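Local structure of ribokinase (Cryptococcus neoformans var. grubii serotype A, 6CW5) at residues 184-187 with 188-191; 286-289 with 290-294. The protein probably phosphorylates D-ribose at O-5 with ATP and a divalent metal ion, magnesium most likely, yielding D-ribose 5-phosphate and ADP. All coordinates share one frame; numbering follows the deposited sequence.

Interaction 1: 184-187 with 188-191; sequences FPWK and HLSW
A short 3-10 turn, built where the carbonyls of Pro-185 and Trp-186 take up the amides of His-188 and Leu-189, carries the chain from helix 178-183 into strand 191-195, on the last leg of a beta-alpha-beta crossover of the pfkB fold. His-188 N donates to Pro-185 O (3.0 Å) and Leu-189 N to Trp-186 O (3.0 Å), two consecutive i to i+3 bonds that are fairly straight at the hydrogen, although each donor stands well above the plane of the carbonyl it uses. Pro-185 itself sits at the centre of an inverse gamma turn, closed by Trp-186 N on Phe-184 O (2.8 Å).

The side chains divide between two sides. Toward the interior, Leu-189 runs alongside Trp-186 and presses its CD2 against the benzo rim of the indole, 3.7 Å from Trp-186 CE3 and in the plane of the ring. One face of the same indole has Phe-184 CD2 over its centre, while its NE1 is bonded to Leu-181 O and Phe-170 lies close by. Toward the surface, Lys-187 has its CG between the backbone N and the carbonyl carbon (chi1 62°), and the extended chain beyond it passes over a face of the His-188 imidazole: CG stands nearly above the ring centroid at 4.2 Å in a CH-pi contact. Pro-185 CB approaches His-188 CD2 obliquely, at 3.7 Å.

A water donates to Lys-187 O and, weakly, to Leu-189 O, bridging a carbonyl of the 3-10 turn and one just past it. The lysine meets the imidazole through its methylenes, CG and CE, while NZ stays 4.9 Å from His-188 NE2; its charge would nonetheless be expected to disfavour protonation of the histidine somewhat.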
ATOM      1  N   PHE A 184      12.635   4.720   0.157  1.00 17.78           N
ATOM      2  CA  PHE A 184      11.529   5.649  -0.026  1.00 17.56           C
ATOM      3  C   PHE A 184      11.706   6.459  -1.311  1.00 19.63           C
ATOM      4  O   PHE A 184      12.835   6.829  -1.677  1.00 20.51           O
ATOM      5  CB  PHE A 184      11.464   6.541   1.212  1.00 16.76           C
ATOM      6  CG  PHE A 184      10.182   7.303   1.374  1.00 19.54           C
ATOM      7  CD1 PHE A 184       9.107   6.744   2.068  1.00 19.97           C
ATOM      8  CD2 PHE A 184      10.078   8.597   0.893  1.00 14.33           C
ATOM      9  CE1 PHE A 184       7.928   7.452   2.245  1.00 20.05           C
ATOM     10  CE2 PHE A 184       8.898   9.335   1.082  1.00 19.34           C
ATOM     11  CZ  PHE A 184       7.826   8.754   1.749  1.00 19.31           C
ATOM     12  N   PRO A 185      10.613   6.717  -2.059  1.00 18.89           N
ATOM     13  CA  PRO A 185      10.722   7.419  -3.352  1.00 17.27           C
ATOM     14  C   PRO A 185      10.842   8.928  -3.160  1.00 22.07           C
ATOM     15  O   PRO A 185       9.947   9.698  -3.472  1.00 20.04           O
ATOM     16  CB  PRO A 185       9.424   7.013  -4.058  1.00 20.01           C
ATOM     17  CG  PRO A 185       8.439   6.911  -2.912  1.00 17.32           C
ATOM     18  CD  PRO A 185       9.234   6.263  -1.784  1.00 16.92           C
ATOM     19  N   TRP A 186      11.981   9.354  -2.598  1.00 16.79           N
ATOM     20  CA  TRP A 186      12.214  10.769  -2.328  1.00 20.55           C
ATOM     21  C   TRP A 186      12.057  11.631  -3.568  1.00 21.06           C
ATOM     22  O   TRP A 186      11.732  12.817  -3.450  1.00 22.36           O
ATOM     23  CB  TRP A 186      13.621  10.959  -1.760  1.00 18.30           C
ATOM     24  CG  TRP A 186      13.764  10.197  -0.465  1.00 17.16           C
ATOM     25  CD1 TRP A 186      14.506   9.069  -0.265  1.00 17.48           C
ATOM     26  CD2 TRP A 186      13.123  10.492   0.783  1.00 17.99           C
ATOM     27  NE1 TRP A 186      14.373   8.650   1.037  1.00 16.41           N
ATOM     28  CE2 TRP A 186      13.539   9.505   1.706  1.00 16.08           C
ATOM     29  CE3 TRP A 186      12.250  11.499   1.220  1.00 19.77           C
ATOM     30  CZ2 TRP A 186      13.106   9.487   3.048  1.00 16.10           C
ATOM     31  CZ3 TRP A 186      11.829  11.488   2.554  1.00 19.23           C
ATOM     32  CH2 TRP A 186      12.253  10.480   3.450  1.00 20.77           C
ATOM     33  N   LYS A 187      12.325  11.081  -4.752  1.00 21.31           N
ATOM     34  CA  LYS A 187      12.242  11.926  -5.939  1.00 24.87           C
ATOM     35  C   LYS A 187      10.850  12.497  -6.153  1.00 24.53           C
ATOM     36  O   LYS A 187      10.726  13.508  -6.849  1.00 25.72           O
ATOM     37  CB  LYS A 187      12.679  11.164  -7.192  1.00 24.17           C
ATOM     38  CG  LYS A 187      11.820   9.961  -7.517  1.00 21.64           C
ATOM     39  CD  LYS A 187      12.326   9.223  -8.729  1.00 29.52           C
ATOM     40  CE  LYS A 187      11.531   7.953  -8.955  1.00 38.09           C
ATOM     41  NZ  LYS A 187      12.021   7.228 -10.156  1.00 44.56           N
ATOM     42  N   HIS A 188       9.798  11.880  -5.591  1.00 19.85           N
ATOM     43  CA  HIS A 188       8.426  12.367  -5.767  1.00 22.62           C
ATOM     44  C   HIS A 188       8.030  13.423  -4.755  1.00 23.75           C
ATOM     45  O   HIS A 188       6.958  14.026  -4.889  1.00 25.51           O
ATOM     46  CB  HIS A 188       7.420  11.201  -5.650  1.00 20.43           C
ATOM     47  CG  HIS A 188       7.567  10.191  -6.739  1.00 24.82           C
ATOM     48  ND1 HIS A 188       7.743  10.554  -8.057  1.00 25.45           N
ATOM     49  CD2 HIS A 188       7.576   8.836  -6.714  1.00 23.58           C
ATOM     50  CE1 HIS A 188       7.848   9.464  -8.799  1.00 25.93           C
ATOM     51  NE2 HIS A 188       7.742   8.411  -8.008  1.00 29.01           N
ATOM     52  N   LEU A 189       8.859  13.662  -3.753  1.00 19.09           N
ATOM     53  CA  LEU A 189       8.474  14.465  -2.602  1.00 18.13           C
ATOM     54  C   LEU A 189       8.904  15.914  -2.785  1.00 27.09           C
ATOM     55  O   LEU A 189      10.074  16.186  -3.075  1.00 22.68           O
ATOM     56  CB  LEU A 189       9.117  13.900  -1.338  1.00 20.48           C
ATOM     57  CG  LEU A 189       8.720  14.637  -0.087  1.00 21.82           C
ATOM     58  CD1 LEU A 189       7.233  14.406   0.179  1.00 19.41           C
ATOM     59  CD2 LEU A 189       9.582  14.078   1.068  1.00 19.92           C
ATOM     60  N   SER A 190       7.969  16.847  -2.584  1.00 20.65           N
ATOM     61  CA  SER A 190       8.357  18.255  -2.703  1.00 21.68           C
ATOM     62  C   SER A 190       8.995  18.782  -1.426  1.00 25.71           C
ATOM     63  O   SER A 190       9.956  19.560  -1.496  1.00 20.93           O
ATOM     64  CB  SER A 190       7.153  19.135  -3.048  1.00 26.74           C
ATOM     65  OG  SER A 190       6.382  18.582  -4.114  1.00 24.89           O
ATOM     66  N   TRP A 191       8.433  18.427  -0.264  1.00 25.14           N
ATOM     67  CA  TRP A 191       8.886  18.965   1.018  1.00 21.09           C
ATOM     68  C   TRP A 191       8.953  17.879   2.073  1.00 21.64           C
ATOM     69  O   TRP A 191       7.996  17.122   2.251  1.00 19.75           O
ATOM     70  CB  TRP A 191       7.954  20.063   1.531  1.00 18.56           C
ATOM     71  CG  TRP A 191       8.076  21.349   0.779  1.00 20.69           C
ATOM     72  CD1 TRP A 191       7.271  21.808  -0.221  1.00 25.49           C
ATOM     73  CD2 TRP A 191       9.073  22.347   0.992  1.00 22.66           C
ATOM     74  NE1 TRP A 191       7.713  23.053  -0.643  1.00 23.74           N
ATOM     75  CE2 TRP A 191       8.822  23.396   0.090  1.00 24.78           C
ATOM     76  CE3 TRP A 191      10.162  22.448   1.871  1.00 23.64           C
ATOM     77  CZ2 TRP A 191       9.614  24.543   0.039  1.00 29.75           C
ATOM     78  CZ3 TRP A 191      10.946  23.591   1.829  1.00 26.07           C
ATOM     79  CH2 TRP A 191      10.669  24.621   0.910  1.00 28.11           C
TER
HETATM   80  O   HOH W   1       9.968  16.353  -6.178  1.00 44.88           O

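Interaction 2: 286-289 with 290-294; sequences YFVA and GLMSG
Leu-291 lies over one face of the Phe-287 ring, one helical turn on from it. Its CG is 4.2 Å from the ring centroid in a CH-pi contact, displaced toward the rim, and CD1 comes to 3.5 Å from Phe-287 CE2. The phenyl group reaches this neighbour because its CG is anti to the backbone N (chi1 175°), which swings the ring along the helix in the direction of the later residues. The next pair is tighter: Met-292, bent at its sulfur (chi3 -86°), folds its methyl back so that CE touches Val-288 CG1 at 3.4 Å, closer than usual for two carbons.

Beneath these side chains runs the i to i+4 ladder of helix 279-292, whose opposite end carries Gly-280 and the predicted proton acceptor Asp-281 of the family's GAGD signature. Met-292 N meets Val-288 O nearly along the C=O axis (2.9 Å), Leu-291 N bonds to Phe-287 O (2.9 Å) and Gly-290 N to Tyr-286 O (2.8 Å), but the bond from Ser-293 N to Ala-289 O is weak. At the same residue Ser-293 OG donates to Gly-290 O (2.8 Å) and is also bonded to Lys-295 N, and Gly-294 then leaves the helix with positive phi.

Further out, Phe-287 packs on helix 297-311 through Leu-297, Leu-301 and Cys-304. Val-288 and Met-292 rest on Cys-15 of strand 15-18, and Tyr-286 OH is bonded to Pro-322 O.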
ATOM      1  N   TYR A 286      -0.180  24.687   8.845  1.00 28.21           N
ATOM      2  CA  TYR A 286      -0.012  26.092   8.486  1.00 26.53           C
ATOM      3  C   TYR A 286       1.014  26.268   7.371  1.00 33.73           C
ATOM      4  O   TYR A 286       0.852  27.154   6.522  1.00 29.55           O
ATOM      5  CB  TYR A 286       0.386  26.928   9.712  1.00 31.72           C
ATOM      6  CG  TYR A 286      -0.805  27.630  10.324  1.00 35.82           C
ATOM      7  CD1 TYR A 286      -1.084  28.961  10.011  1.00 34.43           C
ATOM      8  CD2 TYR A 286      -1.684  26.945  11.169  1.00 33.90           C
ATOM      9  CE1 TYR A 286      -2.201  29.606  10.543  1.00 36.29           C
ATOM     10  CE2 TYR A 286      -2.809  27.585  11.710  1.00 41.45           C
ATOM     11  CZ  TYR A 286      -3.054  28.914  11.389  1.00 42.52           C
ATOM     12  OH  TYR A 286      -4.157  29.565  11.896  1.00 48.30           O
ATOM     13  N   PHE A 287       2.063  25.439   7.347  1.00 26.53           N
ATOM     14  CA  PHE A 287       3.033  25.537   6.262  1.00 25.55           C
ATOM     15  C   PHE A 287       2.398  25.190   4.926  1.00 29.25           C
ATOM     16  O   PHE A 287       2.586  25.899   3.937  1.00 31.69           O
ATOM     17  CB  PHE A 287       4.228  24.635   6.549  1.00 26.44           C
ATOM     18  CG  PHE A 287       5.237  24.588   5.427  1.00 28.78           C
ATOM     19  CD1 PHE A 287       6.075  25.671   5.184  1.00 28.97           C
ATOM     20  CD2 PHE A 287       5.362  23.454   4.632  1.00 33.01           C
ATOM     21  CE1 PHE A 287       7.016  25.642   4.164  1.00 33.17           C
ATOM     22  CE2 PHE A 287       6.290  23.411   3.605  1.00 30.18           C
ATOM     23  CZ  PHE A 287       7.125  24.511   3.370  1.00 31.92           C
ATOM     24  N   VAL A 288       1.657  24.088   4.873  1.00 29.41           N
ATOM     25  CA  VAL A 288       0.951  23.719   3.649  1.00 35.39           C
ATOM     26  C   VAL A 288      -0.062  24.790   3.261  1.00 34.17           C
ATOM     27  O   VAL A 288      -0.156  25.182   2.093  1.00 31.35           O
ATOM     28  CB  VAL A 288       0.293  22.339   3.823  1.00 33.87           C
ATOM     29  CG1 VAL A 288      -0.637  22.031   2.650  1.00 37.20           C
ATOM     30  CG2 VAL A 288       1.363  21.239   3.972  1.00 31.55           C
ATOM     31  N   ALA A 289      -0.823  25.309   4.230  1.00 30.24           N
ATOM     32  CA  ALA A 289      -1.740  26.390   3.881  1.00 32.93           C
ATOM     33  C   ALA A 289      -0.991  27.600   3.346  1.00 32.99           C
ATOM     34  O   ALA A 289      -1.514  28.324   2.494  1.00 37.21           O
ATOM     35  CB  ALA A 289      -2.590  26.805   5.080  1.00 29.86           C
ATOM     36  N   GLY A 290       0.228  27.833   3.839  1.00 34.77           N
ATOM     37  CA  GLY A 290       1.032  28.921   3.316  1.00 34.41           C
ATOM     38  C   GLY A 290       1.506  28.643   1.904  1.00 38.12           C
ATOM     39  O   GLY A 290       1.552  29.543   1.070  1.00 38.78           O
ATOM     40  N   LEU A 291       1.869  27.390   1.616  1.00 39.55           N
ATOM     41  CA  LEU A 291       2.206  27.033   0.241  1.00 38.62           C
ATOM     42  C   LEU A 291       1.009  27.245  -0.681  1.00 38.44           C
ATOM     43  O   LEU A 291       1.149  27.791  -1.780  1.00 38.81           O
ATOM     44  CB  LEU A 291       2.702  25.591   0.172  1.00 36.93           C
ATOM     45  CG  LEU A 291       4.029  25.262   0.873  1.00 34.00           C
ATOM     46  CD1 LEU A 291       4.342  23.789   0.736  1.00 30.65           C
ATOM     47  CD2 LEU A 291       5.158  26.098   0.332  1.00 36.97           C
ATOM     48  N   MET A 292      -0.185  26.848  -0.240  1.00 37.42           N
ATOM     49  CA  MET A 292      -1.366  26.978  -1.082  1.00 36.20           C
ATOM     50  C   MET A 292      -1.828  28.415  -1.271  1.00 40.07           C
ATOM     51  O   MET A 292      -2.480  28.708  -2.281  1.00 44.08           O
ATOM     52  CB  MET A 292      -2.512  26.165  -0.495  1.00 34.49           C
ATOM     53  CG  MET A 292      -2.349  24.687  -0.679  1.00 35.07           C
ATOM     54  SD  MET A 292      -3.859  23.948  -0.063  1.00 53.64           S
ATOM     55  CE  MET A 292      -3.344  23.865   1.608  1.00 28.15           C
ATOM     56  N   SER A 293      -1.539  29.306  -0.320  1.00 41.34           N
ATOM     57  CA  SER A 293      -2.076  30.663  -0.336  1.00 44.10           C
ATOM     58  C   SER A 293      -1.439  31.558  -1.385  1.00 43.31           C
ATOM     59  O   SER A 293      -1.913  32.681  -1.583  1.00 45.69           O
ATOM     60  CB  SER A 293      -1.874  31.336   1.024  1.00 44.31           C
ATOM     61  OG  SER A 293      -0.486  31.469   1.299  1.00 51.33           O
ATOM     62  N   GLY A 294      -0.381  31.114  -2.046  1.00 48.58           N
ATOM     63  CA  GLY A 294       0.366  32.013  -2.891  1.00 58.23           C
ATOM     64  C   GLY A 294       1.331  32.912  -2.154  1.00 61.54           C
ATOM     65  O   GLY A 294       2.039  33.689  -2.803  1.00 63.71           O
TER

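Interaction 1 precedes interaction 2 along the chain, and their centres lie about 19 Å apart, yet they touch through Trp-191, the residue at which the 184-191 connection becomes strand 191-195. Trp-191 CD1 packs against Leu-291 CD1 at 3.7 Å, and its indole meets the Phe-287 ring edge-to-face. Strand 191-195 belongs to the nine-stranded mixed sheet, and helix 279-292 packs on strands 15-18 and 140-143 of that same sheet. The connection and the C-terminal part of the helix are thus joined near the N-terminal ends of inner parallel strands, while the strand ends at Asn-195, which binds ADP, and the helix begins near Asp-281, the predicted proton acceptor.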